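Local coordinates for similar to sp|P32453 Saccharomyces cerevisiae YNL315c ATP11 (Candida glabrata CBS 138, PDB 2P4F), which probably acts as a mitochondrial chaperone that binds unfolded or unassembled protein, as the related yeast Atp11 does for the beta subunit of the F1 ATP synthase sector, at residues L134-P139 and V230-Q235; P191-C196 and T216-L221; K149-N154 and V184-A189; P155-P160 and Q255-A260. All coordinates share one frame; numbering follows the deposited sequence.

Contact 1 (L134-P139 and V230-Q235)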
loop_
_atom_site.group_PDB
_atom_site.type_symbol
_atom_site.label_atom_id
_atom_site.label_comp_id
_atom_site.label_asym_id
_atom_site.label_seq_id
_atom_site.Cartn_x
_atom_site.Cartn_y
_atom_site.Cartn_z
ATOM N N LEU A 134 8.211 -7.215 0.624
ATOM C CA LEU A 134 8.032 -6.033 1.457
ATOM C C LEU A 134 7.312 -6.467 2.723
ATOM O O LEU A 134 6.292 -7.152 2.675
ATOM C CB LEU A 134 7.175 -4.956 0.771
ATOM C CG LEU A 134 7.733 -4.345 -0.535
ATOM C CD1 LEU A 134 6.945 -3.107 -0.902
ATOM C CD2 LEU A 134 9.193 -3.980 -0.386
ATOM N N VAL A 135 7.853 -6.143 3.903
ATOM C CA VAL A 135 7.263 -6.590 5.141
ATOM C C VAL A 135 7.238 -5.430 6.116
ATOM O O VAL A 135 8.254 -4.732 6.205
ATOM C CB VAL A 135 8.069 -7.758 5.760
ATOM C CG1 VAL A 135 7.429 -8.254 7.041
ATOM C CG2 VAL A 135 8.170 -8.900 4.753
ATOM N N ALA A 136 6.131 -5.230 6.824
ATOM C CA ALA A 136 6.082 -4.167 7.830
ATOM C C ALA A 136 5.080 -4.540 8.898
ATOM O O ALA A 136 4.214 -5.392 8.663
ATOM C CB ALA A 136 5.690 -2.822 7.210
ATOM N N VAL A 137 5.231 -3.866 10.037
ATOM C CA VAL A 137 4.200 -3.876 11.059
ATOM C C VAL A 137 3.846 -2.413 11.342
ATOM O O VAL A 137 4.787 -1.654 11.654
ATOM C CB VAL A 137 4.701 -4.596 12.311
ATOM C CG1 VAL A 137 3.641 -4.535 13.397
ATOM C CG2 VAL A 137 5.041 -6.036 11.950
ATOM N N VAL A 138 2.603 -2.020 11.238
ATOM C CA VAL A 138 2.112 -0.636 11.274
ATOM C C VAL A 138 1.166 -0.456 12.431
ATOM O O VAL A 138 0.286 -1.302 12.579
ATOM C CB VAL A 138 1.359 -0.331 9.940
ATOM C CG1 VAL A 138 0.855 1.077 9.840
ATOM C CG2 VAL A 138 2.276 -0.630 8.738
ATOM N N PRO A 139 1.278 0.528 13.304
ATOM C CA PRO A 139 0.238 0.667 14.346
ATOM C C PRO A 139 -1.053 1.087 13.679
ATOM O O PRO A 139 -1.089 1.876 12.717
ATOM C CB PRO A 139 0.723 1.792 15.275
ATOM C CG PRO A 139 1.771 2.491 14.501
ATOM C CD PRO A 139 2.319 1.549 13.464
ATOM N N VAL A 230 -1.106 -3.699 12.560
ATOM C CA VAL A 230 -1.449 -4.142 11.196
ATOM C C VAL A 230 -0.243 -4.842 10.628
ATOM O O VAL A 230 0.875 -4.272 10.719
ATOM C CB VAL A 230 -1.864 -2.933 10.312
ATOM C CG1 VAL A 230 -2.039 -3.331 8.868
ATOM C CG2 VAL A 230 -3.129 -2.335 10.925
ATOM N N LEU A 231 -0.389 -6.024 10.081
ATOM C CA LEU A 231 0.755 -6.773 9.518
ATOM C C LEU A 231 0.695 -6.605 8.009
ATOM O O LEU A 231 -0.381 -6.839 7.397
ATOM C CB LEU A 231 0.636 -8.248 9.916
ATOM C CG LEU A 231 0.833 -8.488 11.435
ATOM C CD1 LEU A 231 0.911 -10.010 11.592
ATOM C CD2 LEU A 231 2.025 -7.811 11.993
ATOM N N MET A 232 1.826 -6.212 7.393
ATOM C CA MET A 232 1.851 -6.006 5.935
ATOM C C MET A 232 2.771 -6.959 5.242
ATOM O O MET A 232 3.867 -7.181 5.803
ATOM C CB MET A 232 2.334 -4.558 5.669
ATOM C CG MET A 232 2.281 -4.222 4.182
ATOM S SD MET A 232 3.218 -2.687 3.835
ATOM C CE MET A 232 4.858 -3.404 3.688
ATOM N N ASN A 233 2.347 -7.556 4.153
ATOM C CA ASN A 233 3.248 -8.365 3.338
ATOM C C ASN A 233 3.023 -7.936 1.889
ATOM O O ASN A 233 1.886 -7.826 1.452
ATOM C CB ASN A 233 3.062 -9.876 3.484
ATOM C CG ASN A 233 1.643 -10.324 3.203
ATOM O OD1 ASN A 233 0.766 -10.057 4.024
ATOM N ND2 ASN A 233 1.291 -11.017 2.129
ATOM N N GLY A 234 4.095 -7.688 1.151
ATOM C CA GLY A 234 3.912 -7.387 -0.267
ATOM C C GLY A 234 4.934 -8.158 -1.049
ATOM O O GLY A 234 5.957 -8.653 -0.521
ATOM N N GLN A 235 4.645 -8.303 -2.327
ATOM C CA GLN A 235 5.560 -9.040 -3.207
ATOM C C GLN A 235 5.746 -8.218 -4.487
ATOM O O GLN A 235 4.726 -7.651 -4.990
ATOM C CB GLN A 235 5.049 -10.433 -3.611
ATOM C CG GLN A 235 5.324 -11.526 -2.588
ATOM C CD GLN A 235 4.579 -12.826 -2.847
ATOM O OE1 GLN A 235 4.609 -13.769 -2.065
ATOM N NE2 GLN A 235 3.888 -12.893 -3.983
#
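Ala136 and Met232 form the middle hydrogen-bonded pair of an antiparallel ladder whose short strand axes run at 172° to each other. Met232 N donates to Ala136 O at 2.8 Å. The return bond, Ala136 N to Met232 O, is longer at 3.2 Å, with its donor standing above the carbonyl plane. Leu134 with Gly234 and Val138 with Val230 are each joined by two more bonds, of which Gly234 N to Leu134 O is the shortest at 2.7 Å.

The Met232 chain leaves the strand with CG anti to the backbone N (chi1 -175°) and then bends at chi3 (84°), which turns CE across the ladder. CE comes to 3.7 Å from Ala136 CB and also touches Leu134 CB, at 4.0 Å. On the other face Val137 and Leu231 lie side by side, pointing the same way, and Val137 CG2 meets Leu231 CD2 at 3.5 Å, closer than ordinary van der Waals contact.

Farther out, helix 244-257 sets Leu251 against Met232, and Phe144 of helix 140-153 touches Val138 and Val230. Trp123 of helix 116-126 packs on Val135 and Leu231, and its NE1 is hydrogen-bonded to Met232 O. That oxygen thus serves two donors, and this sharing is consistent with the length of its bond to Ala136, in a ladder otherwise held by regular backbone pairing and apolar side chains.

Contact 2 (P191-C196 and T216-L221)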
loop_
_atom_site.group_PDB
_atom_site.type_symbol
_atom_site.label_atom_id
_atom_site.label_comp_id
_atom_site.label_asym_id
_atom_site.label_seq_id
_atom_site.Cartn_x
_atom_site.Cartn_y
_atom_site.Cartn_z
ATOM N N PRO A 191 -13.249 -7.795 5.711
ATOM C CA PRO A 191 -13.208 -6.845 6.815
ATOM C C PRO A 191 -11.834 -6.774 7.458
ATOM O O PRO A 191 -11.518 -5.722 8.075
ATOM C CB PRO A 191 -14.216 -7.398 7.836
ATOM C CG PRO A 191 -14.533 -8.778 7.411
ATOM C CD PRO A 191 -14.209 -8.896 5.945
ATOM N N ASN A 192 -11.035 -7.838 7.336
ATOM C CA ASN A 192 -9.714 -7.761 7.982
ATOM C C ASN A 192 -8.550 -7.741 7.000
ATOM O O ASN A 192 -7.375 -7.899 7.373
ATOM C CB ASN A 192 -9.514 -8.990 8.890
ATOM C CG ASN A 192 -10.433 -8.860 10.094
ATOM O OD1 ASN A 192 -10.304 -7.878 10.835
ATOM N ND2 ASN A 192 -11.345 -9.807 10.271
ATOM N N THR A 193 -8.859 -7.543 5.695
ATOM C CA THR A 193 -7.809 -7.714 4.688
ATOM C C THR A 193 -7.951 -6.682 3.589
ATOM O O THR A 193 -8.971 -6.668 2.879
ATOM C CB THR A 193 -7.900 -9.119 4.056
ATOM O OG1 THR A 193 -8.124 -10.117 5.075
ATOM C CG2 THR A 193 -6.601 -9.526 3.332
ATOM N N VAL A 194 -6.936 -5.839 3.443
ATOM C CA VAL A 194 -6.973 -4.706 2.494
ATOM C C VAL A 194 -5.801 -4.849 1.572
ATOM O O VAL A 194 -4.687 -5.157 2.052
ATOM C CB VAL A 194 -6.899 -3.380 3.275
ATOM C CG1 VAL A 194 -6.837 -2.195 2.290
ATOM C CG2 VAL A 194 -8.104 -3.245 4.216
ATOM N N HIS A 195 -6.002 -4.699 0.261
ATOM C CA HIS A 195 -4.904 -4.864 -0.679
ATOM C C HIS A 195 -4.568 -3.531 -1.353
ATOM O O HIS A 195 -5.486 -2.729 -1.587
ATOM C CB HIS A 195 -5.297 -5.851 -1.788
ATOM C CG HIS A 195 -5.545 -7.243 -1.275
ATOM N ND1 HIS A 195 -6.097 -8.197 -2.109
ATOM C CD2 HIS A 195 -5.256 -7.850 -0.092
ATOM C CE1 HIS A 195 -6.146 -9.337 -1.402
ATOM N NE2 HIS A 195 -5.655 -9.176 -0.170
ATOM N N CYS A 196 -3.312 -3.341 -1.694
ATOM C CA CYS A 196 -2.905 -2.198 -2.514
ATOM C C CYS A 196 -2.192 -2.775 -3.723
ATOM O O CYS A 196 -1.198 -3.539 -3.519
ATOM C CB CYS A 196 -2.008 -1.261 -1.671
ATOM S SG CYS A 196 -1.538 0.190 -2.681
ATOM N N THR A 216 1.950 -6.261 -5.265
ATOM C CA THR A 216 0.674 -6.443 -4.546
ATOM C C THR A 216 1.008 -6.402 -3.078
ATOM O O THR A 216 1.947 -7.115 -2.624
ATOM C CB THR A 216 0.047 -7.796 -4.902
ATOM O OG1 THR A 216 -0.377 -7.707 -6.299
ATOM C CG2 THR A 216 -1.210 -8.135 -4.126
ATOM N N ILE A 217 0.301 -5.634 -2.293
ATOM C CA ILE A 217 0.538 -5.492 -0.865
ATOM C C ILE A 217 -0.743 -5.890 -0.145
ATOM O O ILE A 217 -1.820 -5.451 -0.521
ATOM C CB ILE A 217 0.951 -4.053 -0.515
ATOM C CG1 ILE A 217 2.171 -3.598 -1.379
ATOM C CG2 ILE A 217 1.207 -3.953 0.958
ATOM C CD1 ILE A 217 2.437 -2.152 -1.382
ATOM N N GLN A 218 -0.578 -6.715 0.927
ATOM C CA GLN A 218 -1.694 -7.036 1.785
ATOM C C GLN A 218 -1.463 -6.366 3.149
ATOM O O GLN A 218 -0.318 -6.424 3.657
ATOM C CB GLN A 218 -1.854 -8.540 2.058
ATOM C CG GLN A 218 -2.105 -9.399 0.798
ATOM C CD GLN A 218 -2.553 -10.779 1.285
ATOM O OE1 GLN A 218 -1.658 -11.510 1.804
ATOM N NE2 GLN A 218 -3.846 -11.114 1.182
ATOM N N PHE A 219 -2.562 -5.784 3.676
ATOM C CA PHE A 219 -2.580 -5.307 5.056
ATOM C C PHE A 219 -3.583 -6.137 5.811
ATOM O O PHE A 219 -4.741 -6.184 5.410
ATOM C CB PHE A 219 -2.970 -3.831 5.095
ATOM C CG PHE A 219 -1.959 -2.918 4.450
ATOM C CD1 PHE A 219 -0.906 -2.353 5.167
ATOM C CD2 PHE A 219 -2.083 -2.599 3.097
ATOM C CE1 PHE A 219 0.043 -1.489 4.601
ATOM C CE2 PHE A 219 -1.148 -1.756 2.507
ATOM C CZ PHE A 219 -0.121 -1.183 3.256
ATOM N N HIS A 220 -3.112 -6.788 6.875
ATOM C CA HIS A 220 -3.985 -7.657 7.662
ATOM C C HIS A 220 -4.390 -6.955 8.929
ATOM O O HIS A 220 -3.499 -6.530 9.668
ATOM C CB HIS A 220 -3.221 -8.945 8.037
ATOM C CG HIS A 220 -2.827 -9.650 6.772
ATOM N ND1 HIS A 220 -3.716 -10.385 6.023
ATOM C CD2 HIS A 220 -1.606 -9.686 6.158
ATOM C CE1 HIS A 220 -3.065 -10.864 4.977
ATOM N NE2 HIS A 220 -1.769 -10.448 5.014
ATOM N N LEU A 221 -5.664 -6.821 9.201
ATOM C CA LEU A 221 -6.173 -6.039 10.329
ATOM C C LEU A 221 -6.669 -6.890 11.482
ATOM O O LEU A 221 -7.258 -6.400 12.432
ATOM C CB LEU A 221 -7.364 -5.170 9.829
ATOM C CG LEU A 221 -7.098 -4.338 8.569
ATOM C CD1 LEU A 221 -8.335 -3.470 8.348
ATOM C CD2 LEU A 221 -5.816 -3.540 8.647
HETATM O O HOH W 1 -6.221 -10.888 6.939
#
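Two inner strands of the antiparallel half-barrel sheet pair here, with Val194 opposite Phe219 and Cys196 opposite Ile217 as hydrogen-bonded pairs. The bond from Phe219 N to Val194 O measures 2.7 Å, and Leu221 N adds a further bond to Asn192 O.

On the face carrying Thr193, His195, Gln218 and His220, polar groups meet across the strands. Gln218 NE2 donates to His195 NE2 at 3.0 Å in an almost straight bond (175° at the hydrogen). The imidazole nitrogen lies in the amide plane of Gln218, whereas the amide nitrogen is tilted 34° out of the His195 ring plane. Because His195 NE2 accepts, a neutral ring protonated at ND1 would fit. The two side chains run alongside each other, Gln218 CG lying 3.6 Å from His195 CD2. Farther along, the first torsion of Thr193 (chi1 -44°) sets OG1 beside its own backbone N, where water 1 lies 2.8 Å from OG1. The same water sits in the ring plane of His220, 2.7 Å from ND1, and donates to Asn192 O at 3.2 Å, so it bridges both segments.

The opposite face is apolar: Leu221 CD1 touches Val194 CG2 at 4.1 Å, and Cys196 CB approaches the Phe219 ring at its edge, 4.3 Å from CE2.

Strand 229-236 flanks 216-220, with Asn233 hydrogen-bonded to His220 NE2 and Gln218 OE1; Tyr105 OH also reaches Gln218 OE1. Strand 179-190 flanks the other side, and Phe144 and Tyr148 of helix 140-153 cover the apolar face.

Contact 3 (K149-N154 and V184-A189)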
loop_
_atom_site.group_PDB
_atom_site.type_symbol
_atom_site.label_atom_id
_atom_site.label_comp_id
_atom_site.label_asym_id
_atom_site.label_seq_id
_atom_site.Cartn_x
_atom_site.Cartn_y
_atom_site.Cartn_z
ATOM N N LYS A 149 -9.037 5.167 5.931
ATOM C CA LYS A 149 -10.222 6.025 5.699
ATOM C C LYS A 149 -10.083 6.723 4.348
ATOM O O LYS A 149 -11.063 6.775 3.572
ATOM C CB LYS A 149 -10.397 6.970 6.895
ATOM C CG LYS A 149 -11.035 6.293 8.123
ATOM C CD LYS A 149 -10.593 4.896 8.455
ATOM C CE LYS A 149 -11.122 4.298 9.733
ATOM N NZ LYS A 149 -11.955 3.081 9.547
ATOM N N TYR A 150 -8.869 7.217 4.057
ATOM C CA TYR A 150 -8.699 7.880 2.747
ATOM C C TYR A 150 -8.766 6.854 1.627
ATOM O O TYR A 150 -9.252 7.210 0.540
ATOM C CB TYR A 150 -7.369 8.604 2.680
ATOM C CG TYR A 150 -7.403 9.963 3.346
ATOM C CD1 TYR A 150 -8.023 11.023 2.675
ATOM C CD2 TYR A 150 -6.841 10.197 4.580
ATOM C CE1 TYR A 150 -8.091 12.297 3.221
ATOM C CE2 TYR A 150 -6.890 11.478 5.154
ATOM C CZ TYR A 150 -7.513 12.492 4.460
ATOM O OH TYR A 150 -7.596 13.758 4.974
ATOM N N ALA A 151 -8.322 5.636 1.832
ATOM C CA ALA A 151 -8.281 4.610 0.763
ATOM C C ALA A 151 -9.707 4.241 0.381
ATOM O O ALA A 151 -9.976 4.017 -0.815
ATOM C CB ALA A 151 -7.505 3.412 1.249
ATOM N N VAL A 152 -10.599 4.107 1.343
ATOM C CA VAL A 152 -11.992 3.728 0.987
ATOM C C VAL A 152 -12.636 4.791 0.107
ATOM O O VAL A 152 -13.280 4.515 -0.903
ATOM C CB VAL A 152 -12.849 3.499 2.257
ATOM C CG1 VAL A 152 -14.330 3.457 1.893
ATOM C CG2 VAL A 152 -12.406 2.213 2.962
ATOM N N LYS A 153 -12.430 6.060 0.481
ATOM C CA LYS A 153 -13.070 7.172 -0.260
ATOM C C LYS A 153 -12.321 7.479 -1.551
ATOM O O LYS A 153 -12.945 8.068 -2.425
ATOM C CB LYS A 153 -13.074 8.430 0.642
ATOM C CG LYS A 153 -14.109 8.259 1.757
ATOM C CD LYS A 153 -14.241 9.419 2.674
ATOM C CE LYS A 153 -15.623 9.254 3.349
ATOM N NZ LYS A 153 -16.292 8.058 2.731
ATOM N N ASN A 154 -11.054 7.130 -1.677
ATOM C CA ASN A 154 -10.204 7.526 -2.799
ATOM C C ASN A 154 -9.397 6.330 -3.295
ATOM O O ASN A 154 -8.175 6.361 -3.182
ATOM C CB ASN A 154 -9.242 8.644 -2.354
ATOM C CG ASN A 154 -9.984 9.866 -1.803
ATOM O OD1 ASN A 154 -10.467 10.698 -2.573
ATOM N ND2 ASN A 154 -10.044 9.929 -0.475
ATOM N N VAL A 184 -2.270 3.020 -8.793
ATOM C CA VAL A 184 -2.385 2.505 -7.436
ATOM C C VAL A 184 -3.839 2.172 -7.203
ATOM O O VAL A 184 -4.671 3.096 -7.407
ATOM C CB VAL A 184 -1.929 3.562 -6.409
ATOM C CG1 VAL A 184 -2.163 3.074 -4.974
ATOM C CG2 VAL A 184 -0.468 3.943 -6.656
ATOM N N GLN A 185 -4.200 0.965 -6.819
ATOM C CA GLN A 185 -5.606 0.661 -6.564
ATOM C C GLN A 185 -5.700 -0.025 -5.191
ATOM O O GLN A 185 -5.014 -1.025 -4.967
ATOM C CB GLN A 185 -6.229 -0.267 -7.653
ATOM C CG GLN A 185 -7.767 -0.325 -7.491
ATOM C CD GLN A 185 -8.439 -1.112 -8.604
ATOM O OE1 GLN A 185 -7.760 -1.725 -9.482
ATOM N NE2 GLN A 185 -9.771 -1.100 -8.580
ATOM N N TRP A 186 -6.586 0.508 -4.352
ATOM C CA TRP A 186 -6.909 -0.146 -3.091
ATOM C C TRP A 186 -8.116 -1.053 -3.290
ATOM O O TRP A 186 -9.117 -0.622 -3.895
ATOM C CB TRP A 186 -7.224 0.890 -2.034
ATOM C CG TRP A 186 -6.041 1.686 -1.586
ATOM C CD1 TRP A 186 -5.580 2.884 -2.092
ATOM C CD2 TRP A 186 -5.156 1.343 -0.518
ATOM N NE1 TRP A 186 -4.450 3.313 -1.408
ATOM C CE2 TRP A 186 -4.186 2.369 -0.430
ATOM C CE3 TRP A 186 -5.107 0.245 0.375
ATOM C CZ2 TRP A 186 -3.167 2.345 0.517
ATOM C CZ3 TRP A 186 -4.088 0.246 1.308
ATOM C CH2 TRP A 186 -3.131 1.271 1.387
ATOM N N GLN A 187 -8.003 -2.265 -2.828
ATOM C CA GLN A 187 -9.070 -3.253 -2.941
ATOM C C GLN A 187 -9.392 -3.788 -1.549
ATOM O O GLN A 187 -8.477 -4.206 -0.784
ATOM C CB GLN A 187 -8.657 -4.393 -3.882
ATOM C CG GLN A 187 -8.521 -3.833 -5.285
ATOM C CD GLN A 187 -8.835 -4.878 -6.318
ATOM O OE1 GLN A 187 -8.445 -6.044 -6.142
ATOM N NE2 GLN A 187 -9.530 -4.414 -7.344
ATOM N N PHE A 188 -10.660 -3.778 -1.200
ATOM C CA PHE A 188 -11.104 -4.182 0.144
ATOM C C PHE A 188 -11.572 -5.615 0.004
ATOM O O PHE A 188 -12.673 -5.864 -0.470
ATOM C CB PHE A 188 -12.165 -3.171 0.635
ATOM C CG PHE A 188 -11.467 -1.807 0.662
ATOM C CD1 PHE A 188 -10.697 -1.430 1.748
ATOM C CD2 PHE A 188 -11.542 -0.945 -0.411
ATOM C CE1 PHE A 188 -9.990 -0.233 1.789
ATOM C CE2 PHE A 188 -10.845 0.253 -0.411
ATOM C CZ PHE A 188 -10.060 0.586 0.677
ATOM N N ALA A 189 -10.725 -6.564 0.359
ATOM C CA ALA A 189 -10.990 -7.965 0.101
ATOM C C ALA A 189 -11.953 -8.473 1.156
ATOM O O ALA A 189 -12.898 -9.233 0.896
ATOM C CB ALA A 189 -9.667 -8.731 0.165
#
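Trp186 lays its indole under the methyl group of Ala151. Its CB is already 4.1 Å from Ala151 CB, and CG, turned anti to the carbonyl carbon (chi1 -70°), comes to 3.6 Å from that methyl. Ala151 CB stands over the five-membered ring, 3.6 Å from its centroid and only 12° off the normal, which meets the geometry of a CH-pi contact. CD2 belongs to the same close patch; CD1 and CE2 lie slightly farther out under the same methyl, followed by NE1. Trp186 CE3, 4.1 Å from Ala151 CB, marks the limit of the contact.

Phe188, two residues on, meets the next part of the helix. Its CZ lies 3.7 Å from Ala151 C, which sits at the ring edge, while Val152 CG2 stands over the ring face, 3.6 Å from Phe188 CE1. At the helix end, Asn154, the first residue past the helix, turns ND2 back onto a lone pair of Tyr150 O at 3.0 Å.

The end of helix 140-153 crosses strand 179-190 almost perpendicularly, at 99° between the short axes. Val194 of strand 193-200 touches both aromatic rings, Val254 of helix 244-257 packs against Trp186, and Tyr258 meets the indole edge-to-face. Tyr150 packs on Ile272 of helix 266-280.

Contact 4 (P155-P160 and Q255-A260)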
loop_
_atom_site.group_PDB
_atom_site.type_symbol
_atom_site.label_atom_id
_atom_site.label_comp_id
_atom_site.label_asym_id
_atom_site.label_seq_id
_atom_site.Cartn_x
_atom_site.Cartn_y
_atom_site.Cartn_z
ATOM N N PRO A 155 -10.044 5.285 -3.766
ATOM C CA PRO A 155 -9.372 3.995 -3.951
ATOM C C PRO A 155 -8.464 3.901 -5.168
ATOM O O PRO A 155 -7.803 2.864 -5.320
ATOM C CB PRO A 155 -10.530 2.980 -4.042
ATOM C CG PRO A 155 -11.641 3.796 -4.677
ATOM C CD PRO A 155 -11.501 5.161 -4.022
ATOM N N LEU A 156 -8.386 4.927 -6.016
ATOM C CA LEU A 156 -7.560 4.841 -7.216
ATOM C C LEU A 156 -6.618 6.028 -7.236
ATOM O O LEU A 156 -7.027 7.149 -6.894
ATOM C CB LEU A 156 -8.461 4.832 -8.455
ATOM C CG LEU A 156 -7.721 4.617 -9.784
ATOM C CD1 LEU A 156 -7.100 3.221 -9.835
ATOM C CD2 LEU A 156 -8.679 4.836 -10.973
ATOM N N PHE A 157 -5.385 5.838 -7.653
ATOM C CA PHE A 157 -4.510 7.000 -7.814
ATOM C C PHE A 157 -3.478 6.677 -8.890
ATOM O O PHE A 157 -3.461 5.562 -9.411
ATOM C CB PHE A 157 -3.851 7.390 -6.499
ATOM C CG PHE A 157 -3.319 8.833 -6.434
ATOM C CD1 PHE A 157 -4.094 9.904 -6.923
ATOM C CD2 PHE A 157 -2.093 9.096 -5.885
ATOM C CE1 PHE A 157 -3.644 11.229 -6.842
ATOM C CE2 PHE A 157 -1.633 10.415 -5.787
ATOM C CZ PHE A 157 -2.423 11.460 -6.261
ATOM N N VAL A 158 -2.676 7.681 -9.256
ATOM C CA VAL A 158 -1.540 7.463 -10.169
ATOM C C VAL A 158 -0.310 8.000 -9.490
ATOM O O VAL A 158 -0.399 9.070 -8.831
ATOM C CB VAL A 158 -1.786 8.204 -11.502
ATOM C CG1 VAL A 158 -0.566 8.140 -12.370
ATOM C CG2 VAL A 158 -3.010 7.560 -12.173
ATOM N N LEU A 159 0.827 7.300 -9.590
ATOM C CA LEU A 159 2.058 7.821 -9.057
ATOM C C LEU A 159 3.160 7.657 -10.081
ATOM O O LEU A 159 3.168 6.665 -10.800
ATOM C CB LEU A 159 2.537 7.049 -7.803
ATOM C CG LEU A 159 1.782 7.300 -6.513
ATOM C CD1 LEU A 159 2.310 6.313 -5.450
ATOM C CD2 LEU A 159 1.902 8.734 -6.002
ATOM N N PRO A 160 4.107 8.574 -10.104
ATOM C CA PRO A 160 5.222 8.364 -10.998
ATOM C C PRO A 160 6.289 7.473 -10.353
ATOM O O PRO A 160 6.583 7.531 -9.157
ATOM C CB PRO A 160 5.792 9.797 -11.134
ATOM C CG PRO A 160 5.499 10.417 -9.798
ATOM C CD PRO A 160 4.205 9.825 -9.313
ATOM N N GLN A 255 1.772 6.258 1.066
ATOM C CA GLN A 255 1.486 6.734 2.413
ATOM C C GLN A 255 1.380 8.255 2.454
ATOM O O GLN A 255 0.551 8.839 3.160
ATOM C CB GLN A 255 2.600 6.279 3.356
ATOM C CG GLN A 255 2.608 4.758 3.519
ATOM C CD GLN A 255 3.686 4.288 4.475
ATOM O OE1 GLN A 255 3.962 3.099 4.564
ATOM N NE2 GLN A 255 4.273 5.252 5.192
ATOM N N ARG A 256 2.225 8.972 1.710
ATOM C CA ARG A 256 2.223 10.436 1.790
ATOM C C ARG A 256 0.939 11.016 1.226
ATOM O O ARG A 256 0.425 12.004 1.752
ATOM C CB ARG A 256 3.447 11.025 1.050
ATOM C CG ARG A 256 4.766 10.704 1.780
ATOM C CD ARG A 256 5.875 11.705 1.491
ATOM N NE ARG A 256 6.097 11.797 0.025
ATOM C CZ ARG A 256 6.942 12.712 -0.447
ATOM N NH1 ARG A 256 7.149 12.818 -1.754
ATOM N NH2 ARG A 256 7.603 13.529 0.389
ATOM N N PHE A 257 0.434 10.427 0.137
ATOM C CA PHE A 257 -0.793 10.940 -0.478
ATOM C C PHE A 257 -2.031 10.479 0.292
ATOM O O PHE A 257 -3.010 11.236 0.411
ATOM C CB PHE A 257 -0.869 10.513 -1.950
ATOM C CG PHE A 257 0.047 11.398 -2.797
ATOM C CD1 PHE A 257 -0.458 12.569 -3.361
ATOM C CD2 PHE A 257 1.374 11.048 -3.008
ATOM C CE1 PHE A 257 0.410 13.339 -4.125
ATOM C CE2 PHE A 257 2.245 11.824 -3.753
ATOM C CZ PHE A 257 1.752 13.001 -4.322
ATOM N N TYR A 258 -1.979 9.265 0.886
ATOM C CA TYR A 258 -3.160 8.748 1.573
ATOM C C TYR A 258 -3.191 9.173 3.031
ATOM O O TYR A 258 -3.338 8.446 3.971
ATOM C CB TYR A 258 -3.217 7.221 1.412
ATOM C CG TYR A 258 -3.838 6.896 0.059
ATOM C CD1 TYR A 258 -5.209 6.676 -0.058
ATOM C CD2 TYR A 258 -3.038 6.834 -1.099
ATOM C CE1 TYR A 258 -5.786 6.388 -1.294
ATOM C CE2 TYR A 258 -3.606 6.542 -2.358
ATOM C CZ TYR A 258 -4.979 6.316 -2.415
ATOM O OH TYR A 258 -5.528 6.036 -3.655
ATOM N N GLY A 259 -3.123 10.463 3.279
ATOM C CA GLY A 259 -3.424 10.871 4.665
ATOM C C GLY A 259 -2.135 11.437 5.236
ATOM O O GLY A 259 -2.148 12.016 6.330
ATOM N N ALA A 260 -1.091 11.238 4.444
ATOM C CA ALA A 260 0.213 11.917 4.678
ATOM C C ALA A 260 0.627 11.791 6.135
ATOM O O ALA A 260 1.117 12.726 6.794
ATOM C CB ALA A 260 0.141 13.376 4.282
#
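Tyr258 OH reaches the link between helix 140-153 and strand 156-162 and donates to Asn154 O, just ahead of Pro155. The hydroxyl also lies 3.6 Å from Phe157 CB, and Leu156 O is nearby but is hydrogen-bonded instead to Asn279 ND2.

Beside it, Phe157 and Phe257 cross at about a right angle as side chains. The first torsion of Phe157 (chi1 -160°) sets CG anti to the backbone N. Farther out, CE2 and CZ make the approach: CE2 stands 3.4 Å above the plane of the Phe257 ring, offset toward its rim, with Phe257 CD1 its nearest atom at 3.5 Å, and CZ lies close to the same CD1. The ring planes are inclined at 48° with centroids 5.1 Å apart.

In the fold, this contact joins an outermost strand of the sheet to the C-terminal end of helix 244-257. Tyr258 is the first residue to depart from helical angles and is the centre of an inverse gamma turn, which Gly259 follows with a positive phi (114°).

Leu159 slides past Phe257 in the opposite direction, its CD2 3.8 Å from Phe257 CD2. Leu275 of helix 266-280 packs on Phe157 and Tyr258, while Leu290 and Leu293 of helix 287-295 touch Phe157 and Phe257, respectively.

How the contacts relate
From the N terminus, strand 133-139 opens contact 1, helix 140-153 opens contact 3, and strand 156-162 opens contact 4. Contact 3 closes first, on strand 179-190. Contact 2 then opens and closes as strands 193-200 and 215-220 pair, so contacts 3 and 2 are in series. Strand 229-236 closes contact 1, whose loop encloses both; contact 4 closes last, after helix 244-257, and crosses contacts 1 and 3 while enclosing contact 2. Contacts 1 and 2 touch where strands 229-236 and 215-220 run side by side, and contact 3 touches contacts 2 and 4. Contacts 1 and 4, with centres about 17 Å apart, tie down opposite outer strands of one sheet.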